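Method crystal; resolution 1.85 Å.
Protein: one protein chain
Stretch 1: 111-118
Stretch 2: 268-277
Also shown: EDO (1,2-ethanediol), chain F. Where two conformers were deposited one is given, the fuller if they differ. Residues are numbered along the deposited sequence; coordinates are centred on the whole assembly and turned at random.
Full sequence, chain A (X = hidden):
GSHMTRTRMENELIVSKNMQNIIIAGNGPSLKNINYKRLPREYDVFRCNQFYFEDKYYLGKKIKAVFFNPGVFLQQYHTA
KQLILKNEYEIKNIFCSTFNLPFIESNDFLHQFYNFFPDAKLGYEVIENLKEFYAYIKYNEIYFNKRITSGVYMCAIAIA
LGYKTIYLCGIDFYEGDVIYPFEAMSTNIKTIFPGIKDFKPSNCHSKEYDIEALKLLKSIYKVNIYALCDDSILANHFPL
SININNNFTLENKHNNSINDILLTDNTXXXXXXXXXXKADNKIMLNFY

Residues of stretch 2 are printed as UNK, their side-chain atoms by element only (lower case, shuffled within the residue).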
# COMPACT_ATOMS: atom_id res chain seq x y z
N HIS A 111 1.40 -9.80 -6.31
CA HIS A 111 1.56 -8.35 -6.56
C HIS A 111 1.26 -7.95 -7.99
O HIS A 111 0.63 -6.91 -8.27
CB HIS A 111 2.98 -7.88 -6.19
CG HIS A 111 3.26 -6.44 -6.50
ND1 HIS A 111 4.03 -6.04 -7.57
CD2 HIS A 111 2.89 -5.30 -5.86
CE1 HIS A 111 4.11 -4.72 -7.59
NE2 HIS A 111 3.42 -4.25 -6.56
N GLN A 112 1.71 -8.79 -8.93
CA GLN A 112 1.62 -8.50 -10.36
C GLN A 112 0.46 -9.20 -11.00
O GLN A 112 0.23 -9.01 -12.15
CB GLN A 112 2.88 -8.99 -11.09
CG GLN A 112 4.06 -8.28 -10.54
CD GLN A 112 5.34 -8.66 -11.25
OE1 GLN A 112 6.26 -7.85 -11.34
NE2 GLN A 112 5.42 -9.91 -11.73
N PHE A 113 -0.28 -10.01 -10.23
CA PHE A 113 -1.38 -10.77 -10.82
C PHE A 113 -2.29 -9.97 -11.70
O PHE A 113 -2.52 -10.33 -12.86
CB PHE A 113 -2.21 -11.50 -9.72
CG PHE A 113 -3.25 -12.38 -10.30
CD1 PHE A 113 -2.95 -13.67 -10.74
CD2 PHE A 113 -4.56 -11.91 -10.46
CE1 PHE A 113 -3.90 -14.50 -11.30
CE2 PHE A 113 -5.48 -12.71 -11.03
CZ PHE A 113 -5.20 -14.03 -11.42
N TYR A 114 -2.94 -8.92 -11.16
CA TYR A 114 -3.86 -8.17 -11.95
C TYR A 114 -3.20 -7.37 -13.04
O TYR A 114 -3.84 -6.99 -14.01
CB TYR A 114 -4.68 -7.25 -11.04
CG TYR A 114 -5.62 -8.05 -10.18
CD1 TYR A 114 -6.55 -8.89 -10.77
CD2 TYR A 114 -5.57 -7.95 -8.78
CE1 TYR A 114 -7.45 -9.64 -9.95
CE2 TYR A 114 -6.44 -8.71 -7.97
CZ TYR A 114 -7.37 -9.54 -8.56
OH TYR A 114 -8.27 -10.28 -7.79
N ASN A 115 -1.89 -7.12 -12.91
CA ASN A 115 -1.17 -6.41 -13.96
C ASN A 115 -1.17 -7.26 -15.24
O ASN A 115 -1.33 -6.72 -16.32
CB ASN A 115 0.31 -6.11 -13.51
CG ASN A 115 0.37 -5.27 -12.24
OD1 ASN A 115 0.23 -5.77 -11.15
ND2 ASN A 115 0.58 -4.02 -12.40
N PHE A 116 -0.88 -8.56 -15.10
CA PHE A 116 -0.91 -9.51 -16.19
C PHE A 116 -2.30 -9.98 -16.60
O PHE A 116 -2.51 -10.23 -17.77
CB PHE A 116 -0.05 -10.69 -15.89
CG PHE A 116 1.43 -10.38 -15.98
CD1 PHE A 116 2.09 -10.51 -17.21
CD2 PHE A 116 2.13 -9.95 -14.88
CE1 PHE A 116 3.51 -10.25 -17.35
CE2 PHE A 116 3.57 -9.66 -15.00
CZ PHE A 116 4.21 -9.82 -16.26
N PHE A 117 -3.21 -10.13 -15.63
CA PHE A 117 -4.47 -10.81 -15.90
C PHE A 117 -5.60 -9.92 -15.37
O PHE A 117 -6.18 -10.32 -14.38
CB PHE A 117 -4.46 -12.15 -15.17
CG PHE A 117 -3.16 -13.00 -15.45
CD1 PHE A 117 -2.90 -13.47 -16.75
CD2 PHE A 117 -2.32 -13.28 -14.45
CE1 PHE A 117 -1.71 -14.21 -17.00
CE2 PHE A 117 -1.12 -14.03 -14.65
CZ PHE A 117 -0.88 -14.48 -15.95
N PRO A 118 -5.85 -8.73 -15.99
CA PRO A 118 -6.71 -7.70 -15.41
C PRO A 118 -8.15 -8.11 -15.19
O PRO A 118 -8.81 -7.55 -14.33
CB PRO A 118 -6.56 -6.53 -16.39
CG PRO A 118 -6.10 -7.14 -17.66
CD PRO A 118 -5.27 -8.29 -17.28
N UNK A 268 8.54 -10.82 -25.08
CA UNK A 268 9.19 -10.13 -23.97
C UNK A 268 8.37 -10.29 -22.67
O UNK A 268 8.92 -10.51 -21.63
c UNK A 268 9.22 -8.69 -24.43
c UNK A 268 9.36 -8.82 -25.91
c UNK A 268 8.34 -9.92 -26.23
N UNK A 269 7.06 -10.25 -22.78
CA UNK A 269 6.22 -10.35 -21.56
C UNK A 269 6.20 -11.74 -20.94
O UNK A 269 6.32 -11.86 -19.74
N UNK A 270 6.05 -12.77 -21.77
CA UNK A 270 6.09 -14.16 -21.30
C UNK A 270 7.47 -14.42 -20.74
O UNK A 270 7.59 -15.05 -19.69
c UNK A 270 4.21 -15.17 -22.72
c UNK A 270 6.06 -16.59 -22.01
c UNK A 270 5.73 -15.19 -22.43
N UNK A 271 8.54 -13.99 -21.44
CA UNK A 271 9.88 -14.30 -20.87
C UNK A 271 10.11 -13.64 -19.52
O UNK A 271 10.68 -14.24 -18.65
c UNK A 271 11.06 -14.07 -21.88
o UNK A 271 10.85 -12.88 -22.57
N UNK A 272 9.70 -12.38 -19.39
CA UNK A 272 9.78 -11.64 -18.16
C UNK A 272 9.06 -12.44 -17.06
O UNK A 272 9.59 -12.66 -15.96
c UNK A 272 8.19 -9.69 -16.04
c UNK A 272 8.24 -9.03 -14.83
c UNK A 272 9.24 -8.08 -14.61
c UNK A 272 9.11 -10.24 -18.32
c UNK A 272 9.14 -9.44 -17.04
c UNK A 272 10.19 -7.79 -15.62
c UNK A 272 10.16 -8.51 -16.81
N UNK A 273 7.83 -12.82 -17.38
CA UNK A 273 6.97 -13.57 -16.42
C UNK A 273 7.57 -14.89 -15.95
O UNK A 273 7.67 -15.14 -14.74
c UNK A 273 4.66 -15.78 -15.85
c UNK A 273 3.61 -13.63 -15.57
c UNK A 273 4.61 -14.42 -16.15
c UNK A 273 2.76 -15.58 -14.41
c UNK A 273 5.63 -13.79 -17.09
o UNK A 273 1.81 -16.14 -13.55
c UNK A 273 2.68 -14.22 -14.68
c UNK A 273 3.73 -16.37 -15.00
N UNK A 274 8.09 -15.68 -16.92
CA UNK A 274 8.63 -16.99 -16.62
C UNK A 274 9.95 -16.88 -15.89
O UNK A 274 10.31 -17.77 -15.10
c UNK A 274 7.94 -19.08 -19.79
c UNK A 274 8.85 -17.77 -17.91
c UNK A 274 7.64 -18.39 -18.49
c UNK A 274 6.74 -19.89 -20.25
n UNK A 274 7.09 -20.70 -21.45
N UNK A 275 10.72 -15.85 -16.19
CA UNK A 275 12.00 -15.56 -15.50
C UNK A 275 11.78 -15.35 -14.02
O UNK A 275 12.47 -15.90 -13.16
n UNK A 275 13.96 -12.86 -14.58
c UNK A 275 12.67 -14.31 -16.08
c UNK A 275 13.98 -13.94 -15.37
o UNK A 275 14.99 -14.61 -15.53
N UNK A 276 10.77 -14.51 -13.73
CA UNK A 276 10.42 -14.18 -12.36
C UNK A 276 9.87 -15.38 -11.65
O UNK A 276 10.29 -15.67 -10.53
n UNK A 276 10.24 -9.62 -11.57
c UNK A 276 9.42 -13.05 -12.34
c UNK A 276 9.43 -10.63 -11.90
c UNK A 276 10.04 -11.75 -12.70
o UNK A 276 8.24 -10.65 -11.60
N UNK A 277 8.96 -16.10 -12.30
CA UNK A 277 8.31 -17.29 -11.74
C UNK A 277 9.33 -18.38 -11.41
O UNK A 277 9.28 -18.98 -10.33
c UNK A 277 7.24 -17.83 -12.69
c UNK A 277 5.30 -19.35 -13.21
c UNK A 277 5.11 -17.71 -11.38
c UNK A 277 6.05 -18.62 -12.12
C1 EDO F . 5.22 -12.50 -12.43
O1 EDO F . 3.95 -12.02 -11.98
C2 EDO F . 5.78 -13.51 -11.45
O2 EDO F . 5.64 -14.78 -12.08

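Position 268 has three side-chain carbons that close a ring onto the backbone N. It lies beyond the reach of stretch 1. It is Pro-268.

Position 269 has no side-chain atoms. Its backbone O lies 4.0 Å from Phe-116 CE1. It is Gly-269. An ideal CB here would point toward stretch 1.

Position 270 has one carbon carrying two more. Its CA-to-CB bond points away from stretch 1. The fork at CB marks Val-270.

Position 271 has one carbon, then one oxygen. It is out of reach of stretch 1. It is Ser-271.

Position 272 has one carbon, then a ring of six carbons with no oxygen. The CA-to-CB bond points toward stretch 1, and the ring meets Phe-116 and Gln-112. It is Phe-272. Its CD1 lies 4.0 Å from Phe-116 CZ, at the edge of the Phe-116 ring. Its own edge faces Gln-112 OE1, which is 4.2 Å from Phe-272 CE1.

Position 273 has one carbon, then a six-carbon ring bearing one oxygen. The CA-to-CB bond points sideways, but the end of the side chain comes nearer to stretch 1. The ring meets Phe-116, and its oxygen lies near Phe-117. The ring oxygen identifies Tyr-273. Its CD1 is 3.8 Å from Phe-116 CE1, and its OH is 3.8 Å from Phe-117 CE2.

Position 274 has four carbons in a row ending in nitrogen. It makes no contact with stretch 1. It is Lys-274, and its NZ is hydrogen-bonded elsewhere in the structure.

Position 275 has two carbons, the second carrying one oxygen and one nitrogen. It is out of reach. The short amide is Asn-275.

Position 276 has three carbons, the third carrying one oxygen and one nitrogen. Its CA-to-CB bond points toward stretch 1, and the end of the side chain approaches Gln-112. The longer amide is Gln-276. Gln-112 NE2 donates a hydrogen bond to Gln-276 OE1 at 2.9 Å, although the place of the donor is less sure.

Position 277 has four carbons, forked at the second. It does not touch stretch 1. It is Leu-277.

The two helices run nearly antiparallel, at 163°, with axes no closer than 12.9 Å. Large side chains bridge that gap. The edge of Tyr-273 meets the face of Phe-116, with ring centroids 5.0 Å apart and planes at 83°. Phe-117 packs obliquely on the same tyrosine. The amide hydrogen bond adds a polar link to this aromatic contact. A 1,2-ethanediol, probably from the crystallisation liquor, lies over one face of Tyr-273. Its O2 makes a weak hydrogen bond to Tyr-273 O at 3.4 Å.

Stretch 2 (268-277) PGVSFYKNQL
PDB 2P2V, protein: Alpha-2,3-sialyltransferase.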